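Local coordinates for solute Binding Protein, BlMnBP1 in complex with mannotriose (PDB 6FUV), which binds manno-oligosaccharides such as beta-mannotriose and probably delivers them to an ABC transporter for uptake by the bifidobacterial cell, at residues Gly185-Tyr190 with Met287-Thr292; Gln189-Asn194 with Leu385-Gly390. All coordinates share one frame; numbering follows the deposited sequence.

Contact 1 (Gly185-Tyr190 with Met287-Thr292); sequences GAWDQY and MPFPIT. With BMA (beta-D-mannopyranose), chain B.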
loop_
_atom_site.group_PDB
_atom_site.type_symbol
_atom_site.label_atom_id
_atom_site.label_comp_id
_atom_site.label_asym_id
_atom_site.label_seq_id
_atom_site.Cartn_x
_atom_site.Cartn_y
_atom_site.Cartn_z
ATOM N N GLY A 185 -4.089 7.328 6.084
ATOM C CA GLY A 185 -3.832 6.042 6.672
ATOM C C GLY A 185 -2.556 5.410 6.199
ATOM O O GLY A 185 -2.031 4.541 6.875
ATOM N N ALA A 186 -2.064 5.814 5.034
ATOM C CA ALA A 186 -0.838 5.260 4.499
ATOM C C ALA A 186 0.377 5.550 5.369
ATOM O O ALA A 186 1.416 4.911 5.178
ATOM C CB ALA A 186 -0.645 5.793 3.080
ATOM N N TRP A 187 0.280 6.492 6.315
ATOM C CA TRP A 187 1.403 6.712 7.222
ATOM C C TRP A 187 1.662 5.486 8.079
ATOM O O TRP A 187 2.801 5.281 8.514
ATOM C CB TRP A 187 1.166 7.960 8.099
ATOM C CG TRP A 187 1.420 9.279 7.377
ATOM C CD1 TRP A 187 0.564 9.948 6.578
ATOM C CD2 TRP A 187 2.615 10.056 7.389
ATOM N NE1 TRP A 187 1.151 11.071 6.076
ATOM C CE2 TRP A 187 2.407 11.185 6.592
ATOM C CE3 TRP A 187 3.823 9.916 8.002
ATOM C CZ2 TRP A 187 3.390 12.164 6.354
ATOM C CZ3 TRP A 187 4.804 10.901 7.781
ATOM C CH2 TRP A 187 4.568 12.009 6.965
ATOM N N ASP A 188 0.651 4.631 8.260
ATOM C CA ASP A 188 0.843 3.416 9.028
ATOM C C ASP A 188 1.866 2.501 8.369
ATOM O O ASP A 188 2.435 1.626 9.038
ATOM C CB ASP A 188 -0.510 2.701 9.180
ATOM C CG ASP A 188 -1.445 3.361 10.205
ATOM O OD1 ASP A 188 -0.959 4.226 10.941
ATOM O OD2 ASP A 188 -2.678 3.028 10.219
ATOM N N GLN A 189 2.122 2.704 7.079
ATOM C CA GLN A 189 2.909 1.762 6.297
ATOM C C GLN A 189 4.386 1.841 6.627
ATOM O O GLN A 189 5.134 0.940 6.269
ATOM C CB GLN A 189 2.665 2.029 4.791
ATOM C CG GLN A 189 1.272 1.880 4.370
ATOM C CD GLN A 189 1.025 2.094 2.923
ATOM O OE1 GLN A 189 1.925 2.313 2.135
ATOM N NE2 GLN A 189 -0.221 1.973 2.548
ATOM N N TYR A 190 4.802 2.865 7.327
ATOM C CA TYR A 190 6.194 3.157 7.563
ATOM C C TYR A 190 6.661 2.712 8.946
ATOM O O TYR A 190 7.880 2.699 9.212
ATOM C CB TYR A 190 6.424 4.661 7.396
ATOM C CG TYR A 190 6.100 5.195 6.050
ATOM C CD1 TYR A 190 4.835 5.599 5.762
ATOM C CD2 TYR A 190 7.051 5.286 5.048
ATOM C CE1 TYR A 190 4.495 6.100 4.516
ATOM C CE2 TYR A 190 6.738 5.759 3.798
ATOM C CZ TYR A 190 5.451 6.195 3.535
ATOM O OH TYR A 190 5.124 6.668 2.310
ATOM N N MET A 287 12.220 8.496 -3.062
ATOM C CA MET A 287 13.238 8.311 -2.048
ATOM C C MET A 287 12.764 7.461 -0.875
ATOM O O MET A 287 11.569 7.402 -0.555
ATOM C CB MET A 287 13.740 9.654 -1.500
ATOM C CG MET A 287 12.740 10.594 -1.071
ATOM S SD MET A 287 13.447 12.042 -0.220
ATOM C CE MET A 287 13.618 11.305 1.341
ATOM N N PRO A 288 13.716 6.829 -0.196
ATOM C CA PRO A 288 13.381 6.118 1.042
ATOM C C PRO A 288 12.827 7.092 2.063
ATOM O O PRO A 288 13.173 8.268 2.078
ATOM C CB PRO A 288 14.717 5.535 1.489
ATOM C CG PRO A 288 15.434 5.349 0.179
ATOM C CD PRO A 288 15.099 6.562 -0.607
ATOM N N PHE A 289 11.892 6.611 2.858
ATOM C CA PHE A 289 11.399 7.423 3.933
ATOM C C PHE A 289 12.598 7.765 4.813
ATOM O O PHE A 289 13.432 6.891 5.100
ATOM C CB PHE A 289 10.276 6.697 4.698
ATOM C CG PHE A 289 9.679 7.531 5.807
ATOM C CD1 PHE A 289 8.636 8.376 5.572
ATOM C CD2 PHE A 289 10.152 7.471 7.056
ATOM C CE1 PHE A 289 8.115 9.127 6.532
ATOM C CE2 PHE A 289 9.627 8.286 8.033
ATOM C CZ PHE A 289 8.618 9.078 7.753
ATOM N N PRO A 290 12.727 9.014 5.252
ATOM C CA PRO A 290 13.968 9.427 5.925
ATOM C C PRO A 290 14.084 8.974 7.378
ATOM O O PRO A 290 14.058 9.766 8.388
ATOM C CB PRO A 290 13.897 10.940 5.792
ATOM C CG PRO A 290 12.457 11.236 5.889
ATOM C CD PRO A 290 11.720 10.091 5.261
ATOM N N ILE A 291 14.264 7.664 7.548
ATOM C CA ILE A 291 14.674 7.119 8.836
ATOM C C ILE A 291 15.905 6.272 8.585
ATOM O O ILE A 291 15.954 5.522 7.606
ATOM C CB ILE A 291 13.569 6.287 9.514
ATOM C CG1 ILE A 291 12.500 7.186 10.128
ATOM C CG2 ILE A 291 14.138 5.408 10.553
ATOM C CD1 ILE A 291 11.477 6.419 11.067
ATOM N N THR A 292 16.870 6.336 9.502
ATOM C CA THR A 292 18.074 5.512 9.483
ATOM C C THR A 292 18.204 4.778 10.802
ATOM O O THR A 292 18.022 5.363 11.868
ATOM C CB THR A 292 19.330 6.360 9.182
ATOM O OG1 THR A 292 19.220 6.910 7.859
ATOM C CG2 THR A 292 20.581 5.550 9.246
HETATM C C1 BMA B . -2.401 0.930 -1.650
HETATM C C2 BMA B . -0.947 0.539 -1.457
HETATM C C3 BMA B . -0.818 -0.822 -0.749
HETATM C C4 BMA B . -1.747 -0.811 0.508
HETATM C C5 BMA B . -3.151 -0.424 0.111
HETATM C C6 BMA B . -4.120 -0.434 1.284
HETATM O O2 BMA B . -0.333 1.549 -0.627
HETATM O O3 BMA B . 0.534 -1.191 -0.384
HETATM O O4 BMA B . -1.788 -2.059 1.102
HETATM O O5 BMA B . -3.107 0.883 -0.430
HETATM O O6 BMA B . -3.777 0.611 2.163
#
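Phe-289 meets two aromatic side chains of the segment Gly-185 to Tyr-190, and the contact across the two segments is wholly apolar. Its main partner is Tyr-190. CD2 of Tyr-190 lies 3.5 Å from CD1 of Phe-289 and also leans on CB and CG of that residue. The ring centroids are 4.7 Å apart with the planes at 41°, too tilted for a parallel stack and too flat for an edge-to-face pair. Tyr-190 sits over one face of the Phe-289 ring, toward its rim. CD of Pro-290 covers the opposite face, so the phenyl ring is held between the two. Trp-187 comes to the ring edge instead: its CZ3 lies 4.0 Å from CE1 of Phe-289, near the phenyl plane, and the two side chains run roughly perpendicular. With CG of Phe-289 anti to the backbone N (chi1 -178°), the ring is carried away from the backbone to both partners.

The polar groups look elsewhere. The hydroxyl of Tyr-190 is hydrogen-bonded to the carbonyl O of Gly-135. Gln-189, the residue before it, faces the sugar: its NE2 donates to O2 of the bound mannose at 3.2 Å, while Ser-134 OG bonds to its OE1.

Pro-290 centres an inverse gamma turn, closed by Ile-291 N to Phe-289 O at 2.7 Å. Val-227 and Thr-230 of helix 223-236 add to this buried aromatic cluster. It joins the 3-10 segment 186-190 to the chain that follows strand 284-288, an outermost strand of the four-stranded sheet in a periplasmic-binding-protein-type fold, one residue along from a sugar-binding glutamine.

Contact 2 (Gln189-Asn194 with Leu385-Gly390); sequences QYIGGN and LGINNG. With BMA (beta-D-mannopyranose), chain B.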
loop_
_atom_site.group_PDB
_atom_site.type_symbol
_atom_site.label_atom_id
_atom_site.label_comp_id
_atom_site.label_asym_id
_atom_site.label_seq_id
_atom_site.Cartn_x
_atom_site.Cartn_y
_atom_site.Cartn_z
ATOM N N GLN A 189 2.122 2.704 7.079
ATOM C CA GLN A 189 2.909 1.762 6.297
ATOM C C GLN A 189 4.386 1.841 6.627
ATOM O O GLN A 189 5.134 0.940 6.269
ATOM C CB GLN A 189 2.665 2.029 4.791
ATOM C CG GLN A 189 1.272 1.880 4.370
ATOM C CD GLN A 189 1.025 2.094 2.923
ATOM O OE1 GLN A 189 1.925 2.313 2.135
ATOM N NE2 GLN A 189 -0.221 1.973 2.548
ATOM N N TYR A 190 4.802 2.865 7.327
ATOM C CA TYR A 190 6.194 3.157 7.563
ATOM C C TYR A 190 6.661 2.712 8.946
ATOM O O TYR A 190 7.880 2.699 9.212
ATOM C CB TYR A 190 6.424 4.661 7.396
ATOM C CG TYR A 190 6.100 5.195 6.050
ATOM C CD1 TYR A 190 4.835 5.599 5.762
ATOM C CD2 TYR A 190 7.051 5.286 5.048
ATOM C CE1 TYR A 190 4.495 6.100 4.516
ATOM C CE2 TYR A 190 6.738 5.759 3.798
ATOM C CZ TYR A 190 5.451 6.195 3.535
ATOM O OH TYR A 190 5.124 6.668 2.310
ATOM N N ILE A 191 5.748 2.235 9.807
ATOM C CA ILE A 191 6.109 2.145 11.231
ATOM C C ILE A 191 6.793 0.845 11.634
ATOM O O ILE A 191 7.214 0.714 12.779
ATOM C CB ILE A 191 4.869 2.364 12.129
ATOM C CG1 ILE A 191 3.848 1.245 11.938
ATOM C CG2 ILE A 191 4.278 3.704 11.803
ATOM C CD1 ILE A 191 2.812 1.162 13.025
ATOM N N GLY A 192 6.832 -0.142 10.773
ATOM C CA GLY A 192 7.448 -1.410 11.087
ATOM C C GLY A 192 8.889 -1.500 10.584
ATOM O O GLY A 192 9.806 -0.879 11.126
ATOM N N GLY A 193 9.087 -2.252 9.521
ATOM C CA GLY A 193 10.412 -2.412 8.980
ATOM C C GLY A 193 11.104 -1.108 8.664
ATOM O O GLY A 193 12.284 -0.964 8.946
ATOM N N ASN A 194 10.402 -0.182 8.018
ATOM C CA ASN A 194 11.038 1.082 7.665
ATOM C C ASN A 194 11.622 1.762 8.903
ATOM O O ASN A 194 12.752 2.275 8.873
ATOM C CB ASN A 194 10.030 2.006 6.995
ATOM C CG ASN A 194 9.652 1.576 5.611
ATOM O OD1 ASN A 194 8.958 0.595 5.403
ATOM N ND2 ASN A 194 10.034 2.382 4.646
ATOM N N LEU A 385 -7.408 1.474 16.723
ATOM C CA LEU A 385 -6.421 2.263 16.024
ATOM C C LEU A 385 -6.426 1.945 14.541
ATOM O O LEU A 385 -6.105 2.828 13.737
ATOM C CB LEU A 385 -5.033 2.034 16.625
ATOM C CG LEU A 385 -4.763 2.654 17.979
ATOM C CD1 LEU A 385 -3.323 2.495 18.424
ATOM C CD2 LEU A 385 -5.099 4.087 17.964
ATOM N N GLY A 386 -6.839 0.741 14.156
ATOM C CA GLY A 386 -6.848 0.406 12.744
ATOM C C GLY A 386 -5.517 0.505 12.019
ATOM O O GLY A 386 -5.460 0.946 10.861
ATOM N N ILE A 387 -4.446 0.056 12.671
ATOM C CA ILE A 387 -3.098 0.174 12.128
ATOM C C ILE A 387 -3.032 -0.583 10.815
ATOM O O ILE A 387 -3.267 -1.799 10.764
ATOM C CB ILE A 387 -2.078 -0.364 13.131
ATOM C CG1 ILE A 387 -2.078 0.434 14.441
ATOM C CG2 ILE A 387 -0.710 -0.364 12.540
ATOM C CD1 ILE A 387 -1.518 1.790 14.363
ATOM N N ASN A 388 -2.673 0.128 9.753
ATOM C CA ASN A 388 -2.586 -0.438 8.423
ATOM C C ASN A 388 -3.891 -1.041 7.963
ATOM O O ASN A 388 -3.874 -1.883 7.078
ATOM C CB ASN A 388 -1.489 -1.489 8.361
ATOM C CG ASN A 388 -0.161 -0.895 8.063
ATOM O OD1 ASN A 388 -0.033 -0.078 7.168
ATOM N ND2 ASN A 388 0.824 -1.238 8.860
ATOM N N ASN A 389 -5.012 -0.594 8.519
ATOM C CA ASN A 389 -6.334 -1.118 8.197
ATOM C C ASN A 389 -7.279 -0.095 7.582
ATOM O O ASN A 389 -8.463 -0.391 7.400
ATOM C CB ASN A 389 -7.003 -1.685 9.452
ATOM C CG ASN A 389 -6.930 -3.176 9.507
ATOM O OD1 ASN A 389 -7.938 -3.879 9.333
ATOM N ND2 ASN A 389 -5.699 -3.689 9.689
ATOM N N GLY A 390 -6.796 1.089 7.269
ATOM C CA GLY A 390 -7.573 2.113 6.629
ATOM C C GLY A 390 -7.976 3.238 7.550
ATOM O O GLY A 390 -8.510 4.238 7.057
HETATM C C1 BMA B . -2.401 0.930 -1.650
HETATM C C2 BMA B . -0.947 0.539 -1.457
HETATM C C3 BMA B . -0.818 -0.822 -0.749
HETATM C C4 BMA B . -1.747 -0.811 0.508
HETATM C C5 BMA B . -3.151 -0.424 0.111
HETATM C C6 BMA B . -4.120 -0.434 1.284
HETATM O O2 BMA B . -0.333 1.549 -0.627
HETATM O O3 BMA B . 0.534 -1.191 -0.384
HETATM O O4 BMA B . -1.788 -2.059 1.102
HETATM O O5 BMA B . -3.107 0.883 -0.430
HETATM O O6 BMA B . -3.777 0.611 2.163
HETATM O O HOH W 1 -1.721 0.709 4.888
#
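Ile-191 and Ile-387 form the closely packed, buried part of this contact. The tip of one meets a branch of the other: CD1 of Ile-191 lies 3.9 Å from CG2 of Ile-387. The side chain of Ile-191 places CG1 between the backbone N and the carbonyl carbon (chi1 65°), and the chain then extends to put CD1 against its partner. Further apolar groups close around the pair. Pro-224 and Val-227 of helix 223-236 pack on Ile-191, and Phe-213 and Phe-376 pack on Ile-387.

The other side is looser, polar and partly open to solvent. OD1 of Asn-388 approaches the backbone of Gln-189 without bonding to it directly, at 3.5 Å from the amide N, and lies 3.7 Å from CG of the same residue. The two side-chain amide planes are 31° apart. One water joins them. It accepts from NE2 of Gln-189 at 3.1 Å and donates to OD1 of Asn-388 at 2.9 Å, with a weak third link to O6 of the mannose. NE2 of Gln-189 therefore serves both the sugar and this water, while the bond from OE1 to Ser-134 OG helps fix the amide's rotation. Replacing Gln-189 by a leucine would probably leave mannose O2 without this donor and the bridging water without one of its partners.

The segment Leu-385 to Gly-390 is shaped by a type II beta turn from Gly-386 to Asn-389, closed by Asn-389 N to Gly-386 O at 2.8 Å. ND2 of Asn-389 also reaches back to Ile-387 O at 3.3 Å, from above the carbonyl plane.

An apolar isoleucine pair next to a water-bridged amide pair thus lies beside the manno-oligosaccharide pocket, which Gln-189 lines, in a solute-binding protein of the periplasmic-binding-protein clan.

Contacts 1 and 2 start from the same piece of chain and share Gln-189 and Tyr-190. Their centres are about 9 Å apart. Along the chain, the shared piece between helices 181-185 and 193-196 comes first, the segment 287-292, on strand 284-288, next, and the loop between helices 375-383 and 393-404 last. Helix 223-236 packs against side chains of both contacts. They also touch directly: OD2 of Asp-188 is 2.9 Å from N of Asn-388, a probable hydrogen bond, and Asp-188 forms a salt bridge with Lys-394. The sugar-facing turn is thus tied to an edge strand of the four-stranded sheet and to the loop before helix 393-404, and both contacts include Gln-189 beside the mannose.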